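Local atomic coordinates of titin (PDB entry 2A38), a protein that serves as a giant structural protein of muscle, represented by its N-terminal pair of immunoglobulin-like domains, and is also classed as a protein kinase. Residues A63-P68 with G76-K81; Q44-S47 with G53-I56. All blocks are in the same frame, centred on the assembly; numbering follows the deposited sequence.

Interaction 1. Residues A63-P68 with G76-K81; sequences AKLTIP and GRYSLK
Tyr78 meets Leu65 and Ile67 across the interior of an immunoglobulin I-set beta sandwich. Strand 62-67 belongs to one sheet and strand 76-84 to the other. Over this contact the short strand axes stay 9.8 Å apart, so side chains alone bridge the gap.

The Tyr78 side chain can be followed outward. Its CB bond points toward 63-68. CG is anti to the carbonyl carbon (chi1 -74°), which sends the ring across to the facing sheet. On the ring, CD2 lies 4.5 Å from Leu65 CD1, a loose apolar contact. Further out, CZ is 4.3 Å from Ile67 CD1. Both methyls reach the ring obliquely. The side chains of Tyr78 and Ile67 come from opposite directions, and Tyr78 OH lies 3.8 Å from Ile67 CD1. The same hydroxyl hydrogen-bonds to the backbone O of Asn74, which satisfies this polar atom inside the core. Phe25 meets the same ring with its plane turned by about 35°.

Two residues on along the strand, Leu80 also points inward. It rests on Val37, Trp39, Ala27 and Ile29. With CG anti to the backbone N (chi1 177°), it brings CD2 to 3.9 Å from Ala63 CB.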
loop_
_atom_site.group_PDB
_atom_site.type_symbol
_atom_site.label_atom_id
_atom_site.label_comp_id
_atom_site.label_asym_id
_atom_site.label_seq_id
_atom_site.Cartn_x
_atom_site.Cartn_y
_atom_site.Cartn_z
ATOM N N ALA A 63 7.530 24.881 -9.989
ATOM C CA ALA A 63 8.087 24.178 -8.838
ATOM C C ALA A 63 7.204 22.966 -8.589
ATOM O O ALA A 63 5.979 23.073 -8.598
ATOM C CB ALA A 63 8.092 25.071 -7.611
ATOM N N LYS A 64 7.826 21.816 -8.367
ATOM C CA LYS A 64 7.084 20.592 -8.124
ATOM C C LYS A 64 7.688 19.763 -7.001
ATOM O O LYS A 64 8.905 19.658 -6.874
ATOM C CB LYS A 64 7.021 19.772 -9.412
ATOM C CG LYS A 64 6.410 18.389 -9.253
ATOM C CD LYS A 64 5.998 17.812 -10.596
ATOM C CE LYS A 64 4.910 18.674 -11.218
ATOM N NZ LYS A 64 4.283 18.038 -12.409
ATOM N N LEU A 65 6.812 19.200 -6.176
ATOM C CA LEU A 65 7.207 18.349 -5.063
ATOM C C LEU A 65 6.389 17.074 -5.196
ATOM O O LEU A 65 5.167 17.102 -5.086
ATOM C CB LEU A 65 6.902 19.021 -3.724
ATOM C CG LEU A 65 7.362 18.235 -2.494
ATOM C CD1 LEU A 65 7.570 19.179 -1.330
ATOM C CD2 LEU A 65 6.344 17.165 -2.151
ATOM N N THR A 66 7.059 15.956 -5.438
ATOM C CA THR A 66 6.359 14.691 -5.603
ATOM C C THR A 66 6.754 13.649 -4.574
ATOM O O THR A 66 7.936 13.429 -4.323
ATOM C CB THR A 66 6.613 14.091 -7.002
ATOM O OG1 THR A 66 6.095 14.976 -8.005
ATOM C CG2 THR A 66 5.934 12.731 -7.134
ATOM N N ILE A 67 5.749 13.025 -3.970
ATOM C CA ILE A 67 5.983 11.962 -3.005
ATOM C C ILE A 67 5.511 10.697 -3.713
ATOM O O ILE A 67 4.320 10.545 -3.978
ATOM C CB ILE A 67 5.162 12.154 -1.722
ATOM C CG1 ILE A 67 5.468 13.521 -1.107
ATOM C CG2 ILE A 67 5.492 11.048 -0.729
ATOM C CD1 ILE A 67 4.696 13.814 0.159
ATOM N N PRO A 68 6.446 9.793 -4.066
ATOM C CA PRO A 68 6.138 8.532 -4.754
ATOM C C PRO A 68 5.033 7.720 -4.071
ATOM O O PRO A 68 3.904 7.666 -4.558
ATOM C CB PRO A 68 7.484 7.815 -4.757
ATOM C CG PRO A 68 8.449 8.952 -4.909
ATOM C CD PRO A 68 7.905 9.948 -3.904
ATOM N N GLY A 76 -0.844 16.893 6.050
ATOM C CA GLY A 76 -0.534 18.084 6.816
ATOM C C GLY A 76 -0.389 19.275 5.899
ATOM O O GLY A 76 -0.784 19.207 4.732
ATOM N N ARG A 77 0.176 20.363 6.419
ATOM C CA ARG A 77 0.367 21.570 5.627
ATOM C C ARG A 77 1.719 21.636 4.959
ATOM O O ARG A 77 2.753 21.483 5.604
ATOM C CB ARG A 77 0.218 22.817 6.482
ATOM C CG ARG A 77 -1.187 23.119 6.889
ATOM C CD ARG A 77 -1.271 24.534 7.414
ATOM N NE ARG A 77 -2.630 24.883 7.807
ATOM C CZ ARG A 77 -3.021 26.118 8.107
ATOM N NH1 ARG A 77 -2.150 27.124 8.054
ATOM N NH2 ARG A 77 -4.281 26.347 8.465
ATOM N N TYR A 78 1.698 21.866 3.656
ATOM C CA TYR A 78 2.918 22.002 2.881
ATOM C C TYR A 78 2.897 23.408 2.311
ATOM O O TYR A 78 1.863 23.871 1.831
ATOM C CB TYR A 78 2.951 21.003 1.731
ATOM C CG TYR A 78 3.233 19.591 2.165
ATOM C CD1 TYR A 78 2.291 18.857 2.900
ATOM C CD2 TYR A 78 4.452 18.987 1.853
ATOM C CE1 TYR A 78 2.564 17.556 3.313
ATOM C CE2 TYR A 78 4.735 17.696 2.256
ATOM C CZ TYR A 78 3.792 16.987 2.984
ATOM O OH TYR A 78 4.099 15.715 3.376
ATOM N N SER A 79 4.029 24.093 2.372
ATOM C CA SER A 79 4.095 25.436 1.838
ATOM C C SER A 79 5.336 25.624 1.002
ATOM O O SER A 79 6.328 24.934 1.168
ATOM C CB SER A 79 4.056 26.465 2.963
ATOM O OG SER A 79 5.183 26.329 3.800
ATOM N N LEU A 80 5.257 26.577 0.093
ATOM C CA LEU A 80 6.342 26.900 -0.815
ATOM C C LEU A 80 6.704 28.377 -0.649
ATOM O O LEU A 80 5.831 29.234 -0.747
ATOM C CB LEU A 80 5.863 26.630 -2.240
ATOM C CG LEU A 80 6.759 26.928 -3.439
ATOM C CD1 LEU A 80 8.019 26.107 -3.344
ATOM C CD2 LEU A 80 6.001 26.589 -4.717
ATOM N N LYS A 81 7.967 28.667 -0.349
ATOM C CA LYS A 81 8.435 30.049 -0.209
ATOM C C LYS A 81 9.305 30.417 -1.405
ATOM O O LYS A 81 10.168 29.647 -1.802
ATOM C CB LYS A 81 9.298 30.245 1.036
ATOM C CG LYS A 81 8.548 30.288 2.346
ATOM C CD LYS A 81 9.479 30.767 3.473
ATOM C CE LYS A 81 8.795 30.653 4.839
ATOM N NZ LYS A 81 9.634 31.191 5.955
#

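Interaction 2. Residues Q44-S47 with G53-I56; sequences QVIS and GVQI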
loop_
_atom_site.group_PDB
_atom_site.type_symbol
_atom_site.label_atom_id
_atom_site.label_comp_id
_atom_site.label_asym_id
_atom_site.label_seq_id
_atom_site.Cartn_x
_atom_site.Cartn_y
_atom_site.Cartn_z
ATOM N N GLN A 44 8.872 23.603 8.824
ATOM C CA GLN A 44 10.214 23.037 8.743
ATOM C C GLN A 44 10.530 22.563 7.330
ATOM O O GLN A 44 9.724 21.881 6.701
ATOM C CB GLN A 44 10.335 21.898 9.747
ATOM C CG GLN A 44 10.025 22.363 11.163
ATOM C CD GLN A 44 9.767 21.223 12.118
ATOM O OE1 GLN A 44 8.866 20.406 11.900
ATOM N NE2 GLN A 44 10.550 21.162 13.190
ATOM N N VAL A 45 11.711 22.936 6.843
ATOM C CA VAL A 45 12.146 22.603 5.487
ATOM C C VAL A 45 12.119 21.121 5.102
ATOM O O VAL A 45 12.507 20.251 5.876
ATOM C CB VAL A 45 13.566 23.156 5.219
ATOM C CG1 VAL A 45 14.562 22.483 6.132
ATOM C CG2 VAL A 45 13.943 22.958 3.760
ATOM N N ILE A 46 11.660 20.853 3.884
ATOM C CA ILE A 46 11.570 19.498 3.361
ATOM C C ILE A 46 12.815 19.179 2.551
ATOM O O ILE A 46 13.352 20.039 1.859
ATOM C CB ILE A 46 10.354 19.339 2.434
ATOM C CG1 ILE A 46 9.072 19.685 3.192
ATOM C CG2 ILE A 46 10.302 17.916 1.881
ATOM C CD1 ILE A 46 7.833 19.687 2.319
ATOM N N SER A 47 13.269 17.934 2.635
ATOM C CA SER A 47 14.447 17.500 1.896
ATOM C C SER A 47 14.473 15.981 1.840
ATOM O O SER A 47 13.652 15.317 2.477
ATOM C CB SER A 47 15.720 17.997 2.577
ATOM O OG SER A 47 15.927 17.317 3.798
ATOM N N GLY A 53 12.565 9.832 -0.428
ATOM C CA GLY A 53 11.841 9.503 -1.641
ATOM C C GLY A 53 11.206 10.729 -2.268
ATOM O O GLY A 53 10.733 10.680 -3.404
ATOM N N VAL A 54 11.201 11.838 -1.531
ATOM C CA VAL A 54 10.612 13.081 -2.020
ATOM C C VAL A 54 11.404 13.652 -3.190
ATOM O O VAL A 54 12.620 13.837 -3.108
ATOM C CB VAL A 54 10.531 14.159 -0.903
ATOM C CG1 VAL A 54 11.910 14.755 -0.624
ATOM C CG2 VAL A 54 9.548 15.236 -1.304
ATOM N N GLN A 55 10.704 13.925 -4.283
ATOM C CA GLN A 55 11.336 14.471 -5.472
ATOM C C GLN A 55 10.967 15.945 -5.581
ATOM O O GLN A 55 9.800 16.286 -5.748
ATOM C CB GLN A 55 10.848 13.721 -6.710
ATOM C CG GLN A 55 10.791 12.210 -6.538
ATOM C CD GLN A 55 10.372 11.490 -7.807
ATOM O OE1 GLN A 55 9.350 11.819 -8.418
ATOM N NE2 GLN A 55 11.160 10.498 -8.211
ATOM N N ILE A 56 11.964 16.813 -5.478
ATOM C CA ILE A 56 11.730 18.245 -5.571
ATOM C C ILE A 56 12.401 18.813 -6.809
ATOM O O ILE A 56 13.555 18.496 -7.101
ATOM C CB ILE A 56 12.268 18.972 -4.327
ATOM C CG1 ILE A 56 11.466 18.537 -3.096
ATOM C CG2 ILE A 56 12.196 20.474 -4.529
ATOM C CD1 ILE A 56 12.023 19.030 -1.786
#
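Val54, just before strand 55-59, and Ile56, within it, face Ile46 and Ser47. Gly53 comes first in the segment. Its backbone has a positive phi of 85°, and at its backbone angles a side chain would be jammed against the carbonyl O of the residue before.

Val54 is the next residue, and it is buried. Its two methyls do different work. CG1 sits between the backbone N and the carbonyl carbon (chi1 75°) and is turned to the backbone of Ser47. It lies 3.6 Å from Ser47 O and 3.8 Å from Ser47 C. CG2 is anti to the backbone N and meets Ile46 CG2 at 4.2 Å. One branch therefore packs on a peptide group and the other on an aliphatic side chain. Leu65 touches both Val54 and Ile46.

In this I-set immunoglobulin domain, 44-47 lies in the connection that leaves strand 36-41 and crosses to strand 55-59 of the other sheet. The contact thus lies where the chain passes between the two sheets of the sandwich. Ser47 points its CB away from 53-56, and its OG hydrogen-bonds to Ser49 OG and Thr50 OG1 within the connecting loop.

Beyond Gln55, Ile56 points back to the loop. Its CD1 approaches both the backbone and the side chain of Ile46. It is 4.0 Å from Ile46 O and 4.2 Å from Ile46 CG2. Trp39 touches the Ile56 side chain and is also tied to Ile46 by backbone hydrogen bonding.

Interactions 1 and 2 lie in the first immunoglobulin domain, with their centres about 7 Å apart. They come in series: 44-47 with 53-56 closes before 63-68 with 76-81 opens. Strands 55-59 and 62-67 are neighbours in one antiparallel sheet, joined among others by a probable hydrogen bond from Thr66 N to Gln55 O (2.8 Å). Interaction 1 faces across to the second sheet, and interaction 2 lies beside it at the crossing loop. Ile46 connects them in the interior: its CD1 is 3.5 Å from Tyr78 CD2 and 3.7 Å from Leu65 CD1. The loop thus shares one continuous apolar core with the two sheets of this domain.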